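Local coordinates for protein Rab GDP-dissociation inhibitor (Saccharomyces cerevisiae, PDB 2BCG) that holds Rab GTPases such as Sec4 in the GDP-bound state by blocking GDP release, and extracts GDP-bound Ypt7 from vacuolar membranes, at residues 70-73 / 78-81; 57-60 / 66-69; 410-415 / 434-439. All blocks are in the same frame, centred on the assembly; numbering follows the deposited sequence. Where two conformers were deposited one is given.

Interaction 1 (70-73 / 78-81); sequences EERE and KDRD
The guanidinium of Arg72 and the carboxylate of Asp79 lie with their planes 26° apart, and Asp79 OD2 approaches the guanidinium obliquely, 3.8 Å from Arg72 NE. The oxygen is displaced far from the plane of the guanidinium, where none of its hydrogens is directed, so charge alone makes this long salt bridge. Arg72 CG lies anti to the backbone N (chi1 -165°) and the chain bends at chi3, which brings NE round to the aspartate. Asp79 has a firmer partner elsewhere: its OD1 is hydrogen-bonded to the hydroxyl of Ser56. The second pair is also long. Glu73 runs out extended beyond CG, and its OE2 stands 3.7 Å from Lys78 NZ, while OE1 lies over the aliphatic part of the lysine, 3.7 Å from Lys78 CD. Bends at chi2 and chi4 return the ammonium to the glutamate although the CB of Lys78 points away from 70-73. Glu73 OE2 has its closer partner in Lys69, one turn back on the same helix, so Lys78 is a second, looser charge. At this surface contact the 3-10 turn 79-81, between helix 69-76 and strand 84-85, comes back beside that helix; Arg72 touches Ser56 and Asp79 Leu55, at the start of helix 55-62.

Interaction 2 (57-60 / 66-69); sequences QLYE and PISK
Pro66 opens the contact against two consecutive residues of helix 55-62. Its CB rests 4.0 Å from Tyr59 CB, at the root of the tyrosine side chain, and the CA atoms of these two residues are the nearest pair of the two backbones. The outer edge of the pyrrolidine ring meets the acid of Glu60, which crosses it at about a right angle: Glu60 OE2 lies 3.4 Å from Pro66 CG and almost as near to CB. A bend at chi2 (-59°) folds the glutamate over the proline, so a carboxylate oxygen here packs on aliphatic carbon.

Ile67 follows and takes the phenol. Its CG1 sits over one face of the Tyr59 ring, offset toward the rim, 4.0 Å from the ring centroid and 15° off the normal, a CH-pi contact. CG1 falls between the backbone N and the carbonyl carbon (chi1 62°), and from there the extended chi2 carries CD1 along the face to the hydroxyl end, 3.6 Å from Tyr59 CZ and likewise from OH. The isoleucine thus lies along the CE1-CZ side of the ring and ends at the oxygen. Elsewhere Tyr59 meets Phe393 edge-to-face and touches Phe76, so the ring is buried although Ile67 is partly exposed.

Ser68 and Lys69 turn away into the next helix. Ser68 is the N-cap of helix 69-76, its OG accepting from the backbone N of Glu71, and the whole is a helix-loop-helix connection: an apolar Pro-Ile pair packs back on the first helix just before a capping serine starts the second.

Interaction 3 (410-415 / 434-439); sequences NIYLSR and YFRVTG
Tyr412 and Val437 cross obliquely, the valine methyl CG2 standing over one face of the phenol ring, 3.8 Å from its centroid and 19° off the normal. CG2 is offset toward the CB end of the ring and comes within 3.5 Å of Tyr412 CG. Tyr412 and Arg436 run side by side but head opposite ways, ring and guanidinium planes 45° apart: the phenol passes Arg436 CB and reaches toward the helix end, while the arginine runs back to the strand. Bends at chi2 (148°) and chi3 lead its NH2 to Leu413 O, a 3.2 Å hydrogen bond with the acceptor near the guanidinium plane. Water bridges Arg436 NH1 to the same carbonyl, NE bonds to Asp405 O, and NH1 also pairs with Asp432. At the other end, Tyr412 OH meets two waters, one 2.5 Å from Arg436 O and the other 2.6 Å from Val437 O, which tie it to the last helical turn. A leucine in place of Tyr412 would probably leave the two waters without their strand-side hydroxyl and deprive the Val437 methyl of its flat aromatic face. Strand 411-413 runs nearly antiparallel to the helix, their short axes 9.5 Å apart. It is the outermost strand beside 292-294 in the five-stranded parallel sheet, and helix 424-438 packs against it, consistent with the Rossmann-like fold of the clan the GDI family belongs to.

Interactions 1 and 2 adjoin, their centres 9 Å apart, and meet where Ile67 CD1 lies 3.6 Å from Arg72 CA. Interaction 2 joins helix 55-62 to the linker leading into helix 69-76, and interaction 1 joins helix 69-76 to the loop that follows it. Their chemistry differs: interaction 1 is a surface contact of long ion pairs, whereas interaction 2 is partly buried and mainly apolar, built round an aromatic face. Interaction 3 is separate, its centre about 41 Å from that of interaction 1 and 38 Å from that of interaction 2. Also partly buried, it joins a sheet strand to a helix near the C-terminus and combines a CH-pi contact with a direct hydrogen bond and bridging waters.

Interaction 1 (70-73 / 78-81)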
ATOM      1  N   GLU A  70      27.772   1.193  -9.260  1.00 32.85           N
ATOM      2  CA  GLU A  70      28.796   1.674  -8.316  1.00 32.80           C
ATOM      3  C   GLU A  70      28.634   3.150  -7.970  1.00 32.08           C
ATOM      4  O   GLU A  70      28.772   3.518  -6.803  1.00 32.32           O
ATOM      5  CB  GLU A  70      30.225   1.395  -8.815  0.60 33.08           C
ATOM      6  CG  GLU A  70      30.595  -0.087  -8.857  0.60 33.75           C
ATOM      7  CD  GLU A  70      29.805  -0.859  -9.902  0.60 34.85           C
ATOM      8  OE1 GLU A  70      29.484  -0.271 -10.956  0.60 33.88           O
ATOM      9  OE2 GLU A  70      29.504  -2.051  -9.667  0.60 35.50           O
ATOM     10  N   GLU A  71      28.368   3.993  -8.973  1.00 31.27           N
ATOM     11  CA  GLU A  71      28.110   5.411  -8.711  1.00 31.04           C
ATOM     12  C   GLU A  71      26.841   5.595  -7.862  1.00 29.71           C
ATOM     13  O   GLU A  71      26.839   6.359  -6.890  1.00 29.54           O
ATOM     14  CB  GLU A  71      27.995   6.214 -10.002  1.00 30.36           C
ATOM     15  CG  GLU A  71      27.808   7.722  -9.742  1.00 32.26           C
ATOM     16  CD  GLU A  71      27.759   8.583 -11.004  1.00 32.44           C
ATOM     17  OE1 GLU A  71      27.334   9.753 -10.888  1.00 37.06           O
ATOM     18  OE2 GLU A  71      28.132   8.114 -12.109  1.00 37.11           O
ATOM     19  N   ARG A  72      25.780   4.886  -8.246  1.00 29.29           N
ATOM     20  CA  ARG A  72      24.494   4.951  -7.541  1.00 28.71           C
ATOM     21  C   ARG A  72      24.659   4.556  -6.077  1.00 28.79           C
ATOM     22  O   ARG A  72      24.210   5.274  -5.183  1.00 27.66           O
ATOM     23  CB  ARG A  72      23.465   4.056  -8.245  0.70 28.50           C
ATOM     24  CG  ARG A  72      21.996   4.315  -7.838  0.70 29.12           C
ATOM     25  CD  ARG A  72      21.026   3.366  -8.548  0.70 28.57           C
ATOM     26  NE  ARG A  72      21.343   1.962  -8.282  0.70 27.62           N
ATOM     27  CZ  ARG A  72      21.642   1.057  -9.211  0.70 28.71           C
ATOM     28  NH1 ARG A  72      21.652   1.376 -10.505  0.70 29.91           N
ATOM     29  NH2 ARG A  72      21.914  -0.182  -8.838  0.70 28.23           N
ATOM     30  N   GLU A  73      25.331   3.427  -5.837  1.00 29.48           N
ATOM     31  CA  GLU A  73      25.513   2.951  -4.467  1.00 31.00           C
ATOM     32  C   GLU A  73      26.399   3.873  -3.636  1.00 30.29           C
ATOM     33  O   GLU A  73      26.112   4.114  -2.467  1.00 29.84           O
ATOM     34  CB  GLU A  73      25.959   1.481  -4.425  1.00 30.71           C
ATOM     35  CG  GLU A  73      24.922   0.556  -5.095  1.00 32.98           C
ATOM     36  CD  GLU A  73      25.164  -0.932  -4.884  1.00 33.93           C
ATOM     37  OE1 GLU A  73      24.177  -1.704  -4.987  1.00 37.86           O
ATOM     38  OE2 GLU A  73      26.325  -1.328  -4.628  1.00 39.45           O
ATOM     39  N   LYS A  78      22.320   1.147  -0.998  1.00 26.59           N
ATOM     40  CA  LYS A  78      21.730  -0.023  -1.660  1.00 27.30           C
ATOM     41  C   LYS A  78      20.283   0.181  -2.150  1.00 26.21           C
ATOM     42  O   LYS A  78      19.472   0.805  -1.450  1.00 24.68           O
ATOM     43  CB  LYS A  78      21.804  -1.239  -0.720  1.00 29.36           C
ATOM     44  CG  LYS A  78      23.249  -1.761  -0.475  1.00 30.90           C
ATOM     45  CD  LYS A  78      23.639  -2.827  -1.515  1.00 34.70           C
ATOM     46  CE  LYS A  78      24.866  -3.667  -1.082  1.00 33.71           C
ATOM     47  NZ  LYS A  78      26.225  -3.067  -1.396  1.00 38.05           N
ATOM     48  N   ASP A  79      19.987  -0.344  -3.347  1.00 25.58           N
ATOM     49  CA  ASP A  79      18.673  -0.261  -3.995  1.00 25.85           C
ATOM     50  C   ASP A  79      17.586  -0.744  -3.030  1.00 24.62           C
ATOM     51  O   ASP A  79      16.465  -0.230  -3.040  1.00 25.05           O
ATOM     52  CB  ASP A  79      18.639  -1.140  -5.261  1.00 27.16           C
ATOM     53  CG  ASP A  79      18.174  -0.398  -6.531  1.00 28.07           C
ATOM     54  OD1 ASP A  79      17.874  -1.102  -7.520  1.00 31.83           O
ATOM     55  OD2 ASP A  79      18.125   0.844  -6.587  1.00 25.17           O
ATOM     56  N   ARG A  80      17.913  -1.730  -2.190  1.00 22.97           N
ATOM     57  CA  ARG A  80      16.896  -2.318  -1.298  1.00 22.70           C
ATOM     58  C   ARG A  80      16.336  -1.312  -0.273  1.00 20.64           C
ATOM     59  O   ARG A  80      15.235  -1.503   0.250  1.00 20.52           O
ATOM     60  CB  ARG A  80      17.420  -3.577  -0.580  0.60 22.38           C
ATOM     61  CG  ARG A  80      18.781  -3.433   0.125  0.60 23.90           C
ATOM     62  CD  ARG A  80      19.218  -4.783   0.760  0.60 24.84           C
ATOM     63  NE  ARG A  80      18.934  -5.929  -0.112  0.60 30.72           N
ATOM     64  CZ  ARG A  80      19.757  -6.402  -1.046  0.60 25.85           C
ATOM     65  NH1 ARG A  80      20.949  -5.853  -1.239  0.60 33.12           N
ATOM     66  NH2 ARG A  80      19.393  -7.440  -1.791  0.60 31.39           N
ATOM     67  N   ASP A  81      17.090  -0.257   0.026  1.00 18.70           N
ATOM     68  CA  ASP A  81      16.664   0.776   0.955  1.00 17.71           C
ATOM     69  C   ASP A  81      15.647   1.781   0.370  1.00 15.79           C
ATOM     70  O   ASP A  81      15.094   2.621   1.099  1.00 15.67           O
ATOM     71  CB  ASP A  81      17.874   1.602   1.411  1.00 18.40           C
ATOM     72  CG  ASP A  81      18.754   0.873   2.413  1.00 22.21           C
ATOM     73  OD1 ASP A  81      19.725   1.526   2.891  1.00 22.79           O
ATOM     74  OD2 ASP A  81      18.488  -0.316   2.714  1.00 25.39           O
TER

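Interaction 2 (57-60 / 66-69)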
ATOM      1  N   GLN A  57      15.280   1.778 -10.739  1.00 18.93           N
ATOM      2  CA  GLN A  57      14.073   1.964 -11.546  1.00 19.43           C
ATOM      3  C   GLN A  57      13.681   3.407 -11.792  1.00 18.44           C
ATOM      4  O   GLN A  57      13.148   3.776 -12.841  1.00 18.19           O
ATOM      5  CB  GLN A  57      12.889   1.200 -10.942  1.00 20.34           C
ATOM      6  CG  GLN A  57      12.736  -0.133 -11.554  1.00 24.60           C
ATOM      7  CD  GLN A  57      12.651  -0.052 -13.098  1.00 29.13           C
ATOM      8  OE1 GLN A  57      11.838   0.708 -13.671  1.00 33.57           O
ATOM      9  NE2 GLN A  57      13.521  -0.809 -13.772  1.00 31.16           N
ATOM     10  N   LEU A  58      13.940   4.251 -10.795  1.00 17.32           N
ATOM     11  CA  LEU A  58      13.713   5.650 -10.975  1.00 18.43           C
ATOM     12  C   LEU A  58      14.589   6.216 -12.121  1.00 17.94           C
ATOM     13  O   LEU A  58      14.126   7.054 -12.905  1.00 18.37           O
ATOM     14  CB  LEU A  58      13.977   6.358  -9.642  1.00 19.29           C
ATOM     15  CG  LEU A  58      13.058   7.448  -9.172  1.00 19.21           C
ATOM     16  CD1 LEU A  58      11.577   7.082  -9.184  1.00 13.92           C
ATOM     17  CD2 LEU A  58      13.519   7.885  -7.807  1.00 18.99           C
ATOM     18  N   TYR A  59      15.867   5.806 -12.179  1.00 18.38           N
ATOM     19  CA  TYR A  59      16.749   6.255 -13.269  1.00 19.02           C
ATOM     20  C   TYR A  59      16.280   5.732 -14.607  1.00 19.36           C
ATOM     21  O   TYR A  59      16.263   6.449 -15.604  1.00 19.83           O
ATOM     22  CB  TYR A  59      18.203   5.831 -13.002  1.00 19.04           C
ATOM     23  CG  TYR A  59      18.956   6.788 -12.096  1.00 18.41           C
ATOM     24  CD1 TYR A  59      19.644   7.890 -12.632  1.00 18.24           C
ATOM     25  CD2 TYR A  59      18.945   6.628 -10.704  1.00 18.08           C
ATOM     26  CE1 TYR A  59      20.317   8.792 -11.790  1.00 18.20           C
ATOM     27  CE2 TYR A  59      19.608   7.521  -9.860  1.00 18.86           C
ATOM     28  CZ  TYR A  59      20.308   8.595 -10.420  1.00 17.88           C
ATOM     29  OH  TYR A  59      20.945   9.473  -9.583  1.00 20.00           O
ATOM     30  N   GLU A  60      15.876   4.461 -14.620  1.00 19.93           N
ATOM     31  CA  GLU A  60      15.394   3.851 -15.864  1.00 20.88           C
ATOM     32  C   GLU A  60      14.177   4.575 -16.415  1.00 20.45           C
ATOM     33  O   GLU A  60      14.056   4.797 -17.620  1.00 21.21           O
ATOM     34  CB  GLU A  60      15.059   2.365 -15.652  1.00 21.63           C
ATOM     35  CG  GLU A  60      16.275   1.489 -15.454  1.00 26.82           C
ATOM     36  CD  GLU A  60      17.270   1.512 -16.639  1.00 30.99           C
ATOM     37  OE1 GLU A  60      16.836   1.523 -17.822  1.00 31.89           O
ATOM     38  OE2 GLU A  60      18.496   1.518 -16.358  1.00 34.17           O
ATOM     39  N   PRO A  66      21.008   6.321 -17.357  1.00 28.18           N
ATOM     40  CA  PRO A  66      21.117   5.795 -15.999  1.00 28.58           C
ATOM     41  C   PRO A  66      22.563   5.587 -15.589  1.00 28.62           C
ATOM     42  O   PRO A  66      23.386   5.107 -16.378  1.00 29.14           O
ATOM     43  CB  PRO A  66      20.384   4.455 -16.082  1.00 28.41           C
ATOM     44  CG  PRO A  66      19.337   4.688 -17.134  1.00 28.20           C
ATOM     45  CD  PRO A  66      20.028   5.558 -18.160  1.00 28.80           C
ATOM     46  N   ILE A  67      22.868   5.993 -14.365  1.00 28.81           N
ATOM     47  CA  ILE A  67      24.202   5.842 -13.802  1.00 28.82           C
ATOM     48  C   ILE A  67      24.522   4.373 -13.488  1.00 30.06           C
ATOM     49  O   ILE A  67      23.627   3.523 -13.452  1.00 30.30           O
ATOM     50  CB  ILE A  67      24.415   6.760 -12.549  1.00 28.60           C
ATOM     51  CG1 ILE A  67      23.444   6.413 -11.413  1.00 26.93           C
ATOM     52  CG2 ILE A  67      24.316   8.237 -12.936  1.00 28.11           C
ATOM     53  CD1 ILE A  67      23.683   7.240 -10.146  1.00 28.25           C
ATOM     54  N   SER A  68      25.807   4.083 -13.284  1.00 30.94           N
ATOM     55  CA  SER A  68      26.268   2.738 -12.937  1.00 31.60           C
ATOM     56  C   SER A  68      25.818   2.346 -11.538  1.00 32.20           C
ATOM     57  O   SER A  68      25.529   3.208 -10.700  1.00 32.52           O
ATOM     58  CB  SER A  68      27.801   2.664 -13.005  1.00 31.09           C
ATOM     59  OG  SER A  68      28.393   3.413 -11.952  1.00 30.70           O
ATOM     60  N   LYS A  69      25.780   1.039 -11.284  1.00 32.90           N
ATOM     61  CA  LYS A  69      25.527   0.516  -9.954  1.00 33.71           C
ATOM     62  C   LYS A  69      26.483   1.099  -8.917  1.00 33.24           C
ATOM     63  O   LYS A  69      26.057   1.463  -7.823  1.00 33.23           O
ATOM     64  CB  LYS A  69      25.618  -1.016  -9.957  1.00 33.97           C
ATOM     65  CG  LYS A  69      24.983  -1.663  -8.732  1.00 34.61           C
ATOM     66  CD  LYS A  69      25.106  -3.186  -8.756  1.00 35.88           C
ATOM     67  CE  LYS A  69      26.459  -3.649  -8.215  1.00 37.57           C
ATOM     68  NZ  LYS A  69      26.710  -3.231  -6.801  1.00 42.83           N
TER

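Interaction 3 (410-415 / 434-439)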
ATOM      1  N   ASN A 410     -19.907  -4.622 -19.257  1.00 18.50           N
ATOM      2  CA  ASN A 410     -19.253  -5.306 -18.110  1.00 19.33           C
ATOM      3  C   ASN A 410     -17.749  -5.038 -18.059  1.00 18.64           C
ATOM      4  O   ASN A 410     -16.985  -5.913 -17.663  1.00 18.21           O
ATOM      5  CB  ASN A 410     -19.588  -6.807 -18.048  0.70 20.02           C
ATOM      6  CG  ASN A 410     -21.060  -7.073 -17.684  0.70 21.25           C
ATOM      7  OD1 ASN A 410     -21.687  -6.344 -16.893  0.70 18.62           O
ATOM      8  ND2 ASN A 410     -21.613  -8.151 -18.260  0.70 21.33           N
ATOM      9  N   ILE A 411     -17.355  -3.835 -18.471  1.00 17.56           N
ATOM     10  CA  ILE A 411     -15.962  -3.383 -18.396  1.00 16.52           C
ATOM     11  C   ILE A 411     -15.920  -2.186 -17.457  1.00 15.61           C
ATOM     12  O   ILE A 411     -16.246  -1.025 -17.834  1.00 14.49           O
ATOM     13  CB  ILE A 411     -15.395  -3.059 -19.778  1.00 16.59           C
ATOM     14  CG1 ILE A 411     -15.418  -4.321 -20.660  1.00 18.06           C
ATOM     15  CG2 ILE A 411     -13.980  -2.503 -19.672  1.00 17.13           C
ATOM     16  CD1 ILE A 411     -15.135  -4.060 -22.123  1.00 21.44           C
ATOM     17  N   TYR A 412     -15.521  -2.502 -16.224  1.00 13.98           N
ATOM     18  CA  TYR A 412     -15.622  -1.577 -15.104  1.00 13.74           C
ATOM     19  C   TYR A 412     -14.223  -0.993 -14.874  1.00 13.74           C
ATOM     20  O   TYR A 412     -13.303  -1.690 -14.458  1.00 14.03           O
ATOM     21  CB  TYR A 412     -16.123  -2.302 -13.857  1.00 15.35           C
ATOM     22  CG  TYR A 412     -17.543  -2.824 -14.037  1.00 15.00           C
ATOM     23  CD1 TYR A 412     -17.783  -4.167 -14.441  1.00 17.01           C
ATOM     24  CD2 TYR A 412     -18.620  -1.978 -13.896  1.00 15.29           C
ATOM     25  CE1 TYR A 412     -19.112  -4.643 -14.644  1.00 17.15           C
ATOM     26  CE2 TYR A 412     -19.958  -2.444 -14.095  1.00 16.47           C
ATOM     27  CZ  TYR A 412     -20.183  -3.763 -14.463  1.00 18.08           C
ATOM     28  OH  TYR A 412     -21.469  -4.225 -14.638  1.00 19.14           O
ATOM     29  N   LEU A 413     -14.081   0.281 -15.204  1.00 13.01           N
ATOM     30  CA  LEU A 413     -12.760   0.921 -15.208  1.00 13.48           C
ATOM     31  C   LEU A 413     -12.586   1.884 -14.077  1.00 12.84           C
ATOM     32  O   LEU A 413     -13.512   2.623 -13.672  1.00 13.28           O
ATOM     33  CB  LEU A 413     -12.539   1.641 -16.534  1.00 14.14           C
ATOM     34  CG  LEU A 413     -12.621   0.692 -17.745  1.00 15.86           C
ATOM     35  CD1 LEU A 413     -12.634   1.414 -19.081  1.00 20.49           C
ATOM     36  CD2 LEU A 413     -11.554  -0.409 -17.710  1.00 19.10           C
ATOM     37  N   SER A 414     -11.355   1.907 -13.564  1.00 12.45           N
ATOM     38  CA  SER A 414     -11.019   2.883 -12.534  1.00 12.90           C
ATOM     39  C   SER A 414     -10.554   4.209 -13.138  1.00 12.56           C
ATOM     40  O   SER A 414     -10.171   4.277 -14.326  1.00 13.65           O
ATOM     41  CB  SER A 414      -9.908   2.302 -11.622  1.00 13.12           C
ATOM     42  OG  SER A 414      -8.770   1.958 -12.419  1.00 12.80           O
ATOM     43  N   ARG A 415     -10.521   5.242 -12.297  1.00 13.28           N
ATOM     44  CA  ARG A 415      -9.965   6.533 -12.663  1.00 13.20           C
ATOM     45  C   ARG A 415      -8.438   6.590 -12.414  1.00 12.68           C
ATOM     46  O   ARG A 415      -7.922   5.991 -11.462  1.00 13.41           O
ATOM     47  CB  ARG A 415     -10.648   7.631 -11.840  1.00 14.14           C
ATOM     48  CG  ARG A 415     -12.201   7.734 -12.002  1.00 15.02           C
ATOM     49  CD  ARG A 415     -12.758   8.728 -10.990  1.00 16.23           C
ATOM     50  NE  ARG A 415     -12.309  10.061 -11.389  1.00 19.38           N
ATOM     51  CZ  ARG A 415     -12.925  10.839 -12.274  1.00 21.56           C
ATOM     52  NH1 ARG A 415     -14.080  10.452 -12.833  1.00 22.49           N
ATOM     53  NH2 ARG A 415     -12.396  12.022 -12.585  1.00 23.10           N
ATOM     54  N   TYR A 434     -17.623  -0.706  -6.977  1.00 15.78           N
ATOM     55  CA  TYR A 434     -18.208  -1.866  -6.329  1.00 16.85           C
ATOM     56  C   TYR A 434     -19.735  -1.843  -6.494  1.00 17.45           C
ATOM     57  O   TYR A 434     -20.335  -2.882  -6.818  1.00 18.45           O
ATOM     58  CB  TYR A 434     -17.848  -1.890  -4.859  1.00 17.20           C
ATOM     59  CG  TYR A 434     -18.338  -3.105  -4.126  1.00 17.72           C
ATOM     60  CD1 TYR A 434     -19.633  -3.161  -3.616  1.00 18.52           C
ATOM     61  CD2 TYR A 434     -17.508  -4.214  -3.956  1.00 14.57           C
ATOM     62  CE1 TYR A 434     -20.081  -4.264  -2.928  1.00 19.15           C
ATOM     63  CE2 TYR A 434     -17.945  -5.334  -3.272  1.00 16.61           C
ATOM     64  CZ  TYR A 434     -19.236  -5.356  -2.765  1.00 18.76           C
ATOM     65  OH  TYR A 434     -19.653  -6.477  -2.101  1.00 20.68           O
ATOM     66  N   PHE A 435     -20.343  -0.675  -6.261  1.00 17.72           N
ATOM     67  CA  PHE A 435     -21.800  -0.476  -6.473  1.00 20.42           C
ATOM     68  C   PHE A 435     -22.182  -0.775  -7.927  1.00 20.30           C
ATOM     69  O   PHE A 435     -23.183  -1.475  -8.192  1.00 20.87           O
ATOM     70  CB  PHE A 435     -22.203   0.952  -6.067  1.00 21.96           C
ATOM     71  CG  PHE A 435     -23.662   1.252  -6.278  1.00 25.60           C
ATOM     72  CD1 PHE A 435     -24.060   2.143  -7.270  1.00 29.07           C
ATOM     73  CD2 PHE A 435     -24.630   0.629  -5.504  1.00 27.55           C
ATOM     74  CE1 PHE A 435     -25.445   2.419  -7.475  1.00 30.53           C
ATOM     75  CE2 PHE A 435     -26.003   0.890  -5.694  1.00 28.85           C
ATOM     76  CZ  PHE A 435     -26.401   1.776  -6.686  1.00 27.95           C
ATOM     77  N   ARG A 436     -21.397  -0.271  -8.874  1.00 19.87           N
ATOM     78  CA  ARG A 436     -21.597  -0.556 -10.307  1.00 19.61           C
ATOM     79  C   ARG A 436     -21.526  -2.057 -10.620  1.00 20.09           C
ATOM     80  O   ARG A 436     -22.370  -2.607 -11.370  1.00 21.01           O
ATOM     81  CB  ARG A 436     -20.601   0.223 -11.182  1.00 19.24           C
ATOM     82  CG  ARG A 436     -20.917   1.719 -11.285  1.00 18.59           C
ATOM     83  CD  ARG A 436     -19.669   2.595 -11.428  1.00 17.64           C
ATOM     84  NE  ARG A 436     -18.781   2.211 -12.511  1.00 16.92           N
ATOM     85  CZ  ARG A 436     -17.523   2.669 -12.599  1.00 17.01           C
ATOM     86  NH1 ARG A 436     -17.072   3.506 -11.659  1.00 16.78           N
ATOM     87  NH2 ARG A 436     -16.721   2.296 -13.600  1.00 14.54           N
ATOM     88  N   VAL A 437     -20.545  -2.732 -10.025  1.00 19.78           N
ATOM     89  CA  VAL A 437     -20.348  -4.172 -10.264  1.00 21.00           C
ATOM     90  C   VAL A 437     -21.442  -5.030  -9.599  1.00 22.38           C
ATOM     91  O   VAL A 437     -21.981  -5.962 -10.228  1.00 23.65           O
ATOM     92  CB  VAL A 437     -18.922  -4.596  -9.810  1.00 20.02           C
ATOM     93  CG1 VAL A 437     -18.772  -6.131  -9.782  1.00 21.19           C
ATOM     94  CG2 VAL A 437     -17.886  -3.996 -10.714  1.00 20.39           C
ATOM     95  N   THR A 438     -21.774  -4.745  -8.341  1.00 24.16           N
ATOM     96  CA  THR A 438     -22.647  -5.640  -7.558  1.00 25.42           C
ATOM     97  C   THR A 438     -24.111  -5.178  -7.454  1.00 27.00           C
ATOM     98  O   THR A 438     -24.999  -5.985  -7.095  1.00 28.07           O
ATOM     99  CB  THR A 438     -22.144  -5.814  -6.107  1.00 25.23           C
ATOM    100  OG1 THR A 438     -22.378  -4.593  -5.385  1.00 23.35           O
ATOM    101  CG2 THR A 438     -20.666  -6.260  -6.042  1.00 23.94           C
ATOM    102  N   GLY A 439     -24.367  -3.891  -7.712  1.00 27.96           N
ATOM    103  CA  GLY A 439     -25.729  -3.322  -7.624  1.00 28.77           C
ATOM    104  C   GLY A 439     -26.180  -2.881  -6.241  1.00 29.80           C
ATOM    105  O   GLY A 439     -27.313  -2.420  -6.059  1.00 30.03           O
TER
HETATM  106  O   HOH W   1     -16.356   1.529 -16.568  1.00 14.79           O
HETATM  107  O   HOH W   2     -21.919  -6.642 -12.779  1.00 25.63           O
HETATM  108  O   HOH W   3     -23.605  -2.380 -13.540  1.00 26.17           O
HETATM  109  O   HOH W   4     -14.376   4.618 -12.073  1.00 16.05           O